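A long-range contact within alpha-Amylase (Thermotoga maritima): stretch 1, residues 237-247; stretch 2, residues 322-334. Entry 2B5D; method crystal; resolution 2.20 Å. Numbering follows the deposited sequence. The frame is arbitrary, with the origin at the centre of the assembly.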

# COMPACT_ATOMS: atom_id res chain seq x y z
N ARG A 237 20.81 -21.74 28.27
CA ARG A 237 19.96 -20.68 28.89
C ARG A 237 19.27 -21.14 30.19
O ARG A 237 18.54 -22.14 30.17
N ASP A 238 19.42 -20.37 31.26
CA ASP A 238 18.57 -20.55 32.47
C ASP A 238 17.20 -19.95 32.18
O ASP A 238 17.07 -18.74 32.03
N PRO A 239 16.18 -20.79 32.07
CA PRO A 239 14.87 -20.30 31.69
C PRO A 239 14.18 -19.49 32.83
O PRO A 239 13.19 -18.81 32.59
N GLU A 240 14.69 -19.61 34.06
CA GLU A 240 14.28 -18.79 35.18
C GLU A 240 14.83 -17.39 35.05
O GLU A 240 14.29 -16.47 35.68
N SER A 241 15.90 -17.21 34.27
CA SER A 241 16.36 -15.86 33.97
C SER A 241 15.91 -15.40 32.54
O SER A 241 16.63 -14.71 31.86
N SER A 242 14.71 -15.78 32.10
CA SER A 242 14.19 -15.44 30.76
C SER A 242 13.93 -13.96 30.48
O SER A 242 14.00 -13.11 31.37
N GLU A 243 13.57 -13.70 29.22
CA GLU A 243 13.03 -12.42 28.68
C GLU A 243 11.98 -11.66 29.55
O GLU A 243 12.00 -10.43 29.61
N GLN A 244 11.07 -12.40 30.18
CA GLN A 244 10.06 -11.82 31.09
C GLN A 244 10.59 -10.95 32.23
O GLN A 244 9.99 -9.90 32.54
N VAL A 245 11.71 -11.30 32.82
CA VAL A 245 12.26 -10.40 33.85
C VAL A 245 12.60 -8.99 33.35
O VAL A 245 12.62 -8.04 34.14
N TRP A 246 12.76 -8.83 32.03
CA TRP A 246 13.03 -7.53 31.40
C TRP A 246 11.89 -6.96 30.60
O TRP A 246 12.05 -5.96 29.91
N SER A 247 10.74 -7.61 30.69
CA SER A 247 9.51 -7.18 30.09
C SER A 247 9.02 -5.86 30.69
O SER A 247 9.06 -5.69 31.90
N ASP A 322 16.45 -7.11 44.24
CA ASP A 322 15.51 -8.18 43.97
C ASP A 322 16.21 -9.30 43.16
O ASP A 322 16.16 -10.48 43.51
N PHE A 323 16.83 -8.92 42.06
CA PHE A 323 17.43 -9.89 41.20
C PHE A 323 18.57 -10.66 41.90
O PHE A 323 18.57 -11.90 41.86
N LEU A 324 19.47 -9.92 42.56
CA LEU A 324 20.47 -10.50 43.46
C LEU A 324 19.92 -11.54 44.42
O LEU A 324 20.40 -12.69 44.44
N HIS A 325 18.89 -11.18 45.19
CA HIS A 325 18.30 -12.11 46.13
C HIS A 325 17.72 -13.31 45.42
O HIS A 325 17.87 -14.42 45.88
N LYS A 326 17.05 -13.11 44.30
CA LYS A 326 16.61 -14.28 43.49
C LYS A 326 17.75 -15.22 43.00
O LYS A 326 17.58 -16.42 42.98
N LYS A 327 18.92 -14.67 42.67
CA LYS A 327 20.01 -15.51 42.13
C LYS A 327 20.76 -16.24 43.25
O LYS A 327 21.30 -17.36 43.05
N GLU A 328 20.82 -15.60 44.42
CA GLU A 328 21.42 -16.18 45.62
C GLU A 328 20.53 -17.30 46.11
O GLU A 328 20.95 -18.41 46.37
N SER A 329 19.27 -17.00 46.23
CA SER A 329 18.35 -18.04 46.57
C SER A 329 18.50 -19.24 45.58
O SER A 329 18.66 -20.38 46.00
N GLN A 330 18.52 -18.98 44.28
CA GLN A 330 18.60 -20.07 43.26
C GLN A 330 19.94 -20.84 43.34
O GLN A 330 19.95 -22.05 43.35
N ALA A 331 21.04 -20.11 43.50
CA ALA A 331 22.33 -20.71 43.72
C ALA A 331 22.37 -21.69 44.90
O ALA A 331 22.85 -22.84 44.77
N ARG A 332 21.86 -21.25 46.07
CA ARG A 332 21.97 -22.03 47.28
C ARG A 332 21.17 -23.30 47.13
O ARG A 332 21.66 -24.38 47.47
N ARG A 333 19.96 -23.18 46.61
CA ARG A 333 19.10 -24.32 46.36
C ARG A 333 19.79 -25.35 45.41
O ARG A 333 19.65 -26.56 45.58
N LEU A 334 20.51 -24.83 44.40
CA LEU A 334 21.13 -25.66 43.38
C LEU A 334 22.38 -26.34 43.90
O LEU A 334 22.56 -27.50 43.64

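A loop that runs into a short 3-10 segment packs against one side of a helix through a mostly polar, side-chain-mediated contact, with charged and amide groups at one end, a small aromatic and aliphatic cluster at the other, and 315 Å² buried in all. The backbones stay well apart, the CA atoms of Glu240 and Gln330 lying 9.3 Å from each other and those of Val245 and Phe323 9.0 Å. On the helix the contacting residues are Phe323, Lys327, Gln330 and Arg333, spaced by three or four positions, which places them along one face.

Asp238 is the centre of the polar half. Its CA-to-CB bond points toward the helix, chi1 is t, and OD2 accepts a hydrogen bond from Gln330 NE2 (3.0 Å, angle 154°) and another from Ser241 OG (2.7 Å) within its own loop. The other oxygen, OD1, takes the backbone N of Glu240 at 2.9 Å, so the carboxylate braces the turn while it grips the helix. Gln330, whose CA-to-CB bond points toward the loop, is t at both chi1 and chi2; its amide oxygen OE1 receives Lys327 NZ at 3.1 Å, one turn back along the helix.

Lys327 leaves the helix sideways, but its chain (chi1 m, chi2 m, chi3 p, chi4 t) bends to bring the amine to the loop. There NZ donates to Ser241 OG at 3.2 Å, and Ser241, with chi1 m, thus links the lysine to Asp238. The opposite charges of Lys327 NZ and Asp238 OD2 are 4.0 Å apart, near enough to attract each other but beyond a salt bridge.

Glu240 (chi1 m, chi2 t), its CA-to-CB bond pointing toward the helix, forms a salt bridge with Arg333, whose extended start (chi1 and chi2 both t) turns at chi3 p. Arg333 NH2 lies 3.3 Å from Glu240 OE2, which sits at the edge of the guanidinium, near its plane; the hydrogen bond within the bridge is weak, with an angle of 129°. Gln330 NE2 also approaches Glu240 OE2, at 3.1 Å, but the angle is too poor for a hydrogen bond.

Water 1 accepts from Gln330 NE2 at 3.0 Å and weakly from Arg333 NH2 at 3.0 Å, while donating weakly to Glu240 OE1 at 2.9 Å. Water 2 donates to Glu240 OE2 across a short 2.4 Å and accepts weakly from Lys327 NZ at 3.4 Å.

At the apolar end, buried Phe323 (chi1 t) points toward the loop and has the largest covered area of any residue here. Val245 also points toward the helix, its chi1 between wells at 11°, and its CG2 touches Phe323 CE1 at 3.9 Å. Trp246 (chi1 m) starts sideways, yet its indole comes nearer: CZ2 lies over one face of the phenyl ring, 4.3 Å from Phe323 CZ. The pair is edge-to-face, with Trp246 presenting the edge, the six-membered rings' centroids 5.4 Å apart and the planes at 61°.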

# COMPACT_ATOMS: atom_id res chain seq x y z
CB ARG A 237 18.84 -20.35 27.89
CG ARG A 237 18.63 -18.94 27.68
CD ARG A 237 17.50 -18.78 26.72
NE ARG A 237 16.19 -18.86 27.37
CZ ARG A 237 15.36 -19.85 27.11
NH1 ARG A 237 14.18 -19.96 27.69
NH2 ARG A 237 15.78 -20.75 26.24
CB ASP A 238 19.20 -19.86 33.71
CG ASP A 238 18.25 -19.81 34.94
OD1 ASP A 238 17.26 -20.60 35.05
OD2 ASP A 238 18.52 -18.97 35.79
CB PRO A 239 14.08 -21.60 31.43
CG PRO A 239 14.82 -22.66 32.34
CD PRO A 239 16.20 -22.22 32.45
CB GLU A 240 14.75 -19.39 36.51
CG GLU A 240 14.14 -20.70 36.80
CD GLU A 240 14.32 -21.11 38.25
OE1 GLU A 240 14.03 -22.28 38.57
OE2 GLU A 240 14.76 -20.28 39.07
CB SER A 241 17.87 -15.72 34.16
OG SER A 241 18.35 -16.27 35.39
CB SER A 242 12.88 -16.18 30.49
OG SER A 242 11.75 -15.40 30.96
CB GLU A 243 12.39 -12.72 27.31
CG GLU A 243 11.62 -14.09 27.27
CD GLU A 243 12.38 -15.21 26.49
OE1 GLU A 243 12.42 -16.38 26.96
OE2 GLU A 243 12.91 -14.91 25.38
CB GLN A 244 9.10 -12.88 31.59
CG GLN A 244 7.96 -13.03 30.64
CD GLN A 244 6.95 -14.07 31.04
OE1 GLN A 244 7.16 -15.25 30.81
NE2 GLN A 244 5.83 -13.62 31.57
CB VAL A 245 13.33 -11.07 34.77
CG1 VAL A 245 13.80 -12.45 34.25
CG2 VAL A 245 14.48 -10.14 35.10
CB TRP A 246 14.25 -7.64 30.52
CG TRP A 246 15.30 -8.39 31.19
CD1 TRP A 246 15.85 -9.54 30.77
CD2 TRP A 246 15.88 -8.08 32.46
NE1 TRP A 246 16.78 -9.98 31.69
CE2 TRP A 246 16.82 -9.09 32.73
CE3 TRP A 246 15.71 -7.05 33.39
CZ2 TRP A 246 17.60 -9.10 33.89
CZ3 TRP A 246 16.49 -7.06 34.53
CH2 TRP A 246 17.42 -8.08 34.77
CB SER A 247 8.48 -8.27 30.37
OG SER A 247 7.24 -7.95 29.78
CB ASP A 322 14.31 -7.67 43.19
CG ASP A 322 13.17 -8.61 43.24
OD1 ASP A 322 12.64 -8.79 44.34
OD2 ASP A 322 12.75 -9.18 42.22
CB PHE A 323 17.87 -9.28 39.86
CG PHE A 323 17.95 -10.30 38.75
CD1 PHE A 323 16.83 -11.07 38.44
CD2 PHE A 323 19.14 -10.51 38.05
CE1 PHE A 323 16.91 -12.02 37.47
CE2 PHE A 323 19.22 -11.45 37.07
CZ PHE A 323 18.11 -12.21 36.76
CB LEU A 324 21.16 -9.41 44.28
CG LEU A 324 22.16 -9.89 45.34
CD1 LEU A 324 23.56 -10.17 44.78
CD2 LEU A 324 22.24 -8.87 46.48
CB HIS A 325 17.33 -11.43 47.15
CG HIS A 325 17.99 -10.30 47.91
ND1 HIS A 325 17.30 -9.19 48.36
CD2 HIS A 325 19.29 -10.08 48.22
CE1 HIS A 325 18.15 -8.35 48.92
NE2 HIS A 325 19.37 -8.86 48.85
CB LYS A 326 15.77 -13.82 42.32
CG LYS A 326 14.46 -13.30 42.80
CD LYS A 326 13.69 -12.59 41.73
CE LYS A 326 12.24 -12.92 41.93
NZ LYS A 326 11.64 -11.95 42.88
CB LYS A 327 21.01 -14.68 41.29
CG LYS A 327 20.43 -13.97 40.03
CD LYS A 327 19.81 -14.94 39.05
CE LYS A 327 18.35 -15.17 39.35
NZ LYS A 327 17.63 -16.14 38.49
CB GLU A 328 21.53 -15.13 46.69
CG GLU A 328 22.62 -14.11 46.37
CD GLU A 328 22.83 -13.11 47.48
OE1 GLU A 328 23.98 -12.63 47.64
OE2 GLU A 328 21.85 -12.82 48.20
CB SER A 329 16.95 -17.48 46.60
OG SER A 329 16.04 -18.52 46.78
CB GLN A 330 18.27 -19.52 41.86
CG GLN A 330 18.60 -20.48 40.66
CD GLN A 330 18.57 -19.76 39.32
OE1 GLN A 330 19.22 -18.73 39.13
NE2 GLN A 330 17.81 -20.30 38.40
CB ALA A 331 23.41 -19.63 43.88
CB ARG A 332 21.49 -21.21 48.50
CG ARG A 332 22.50 -20.16 49.01
CD ARG A 332 22.04 -19.63 50.39
NE ARG A 332 20.63 -19.21 50.30
CZ ARG A 332 20.23 -17.95 50.16
NH1 ARG A 332 21.14 -16.95 50.14
NH2 ARG A 332 18.93 -17.68 50.06
CB ARG A 333 17.81 -23.81 45.73
CG ARG A 333 16.85 -24.87 45.25
CD ARG A 333 15.57 -24.24 44.70
NE ARG A 333 15.66 -23.76 43.32
CZ ARG A 333 15.58 -22.48 42.93
NH1 ARG A 333 15.40 -21.48 43.83
NH2 ARG A 333 15.67 -22.19 41.64
CB LEU A 334 21.49 -24.82 42.14
CG LEU A 334 20.70 -24.81 40.82
CD1 LEU A 334 19.34 -25.45 40.84
CD2 LEU A 334 20.66 -23.38 40.25
O HOH W 1 16.84 -23.03 39.00
O HOH W 2 15.05 -17.96 39.78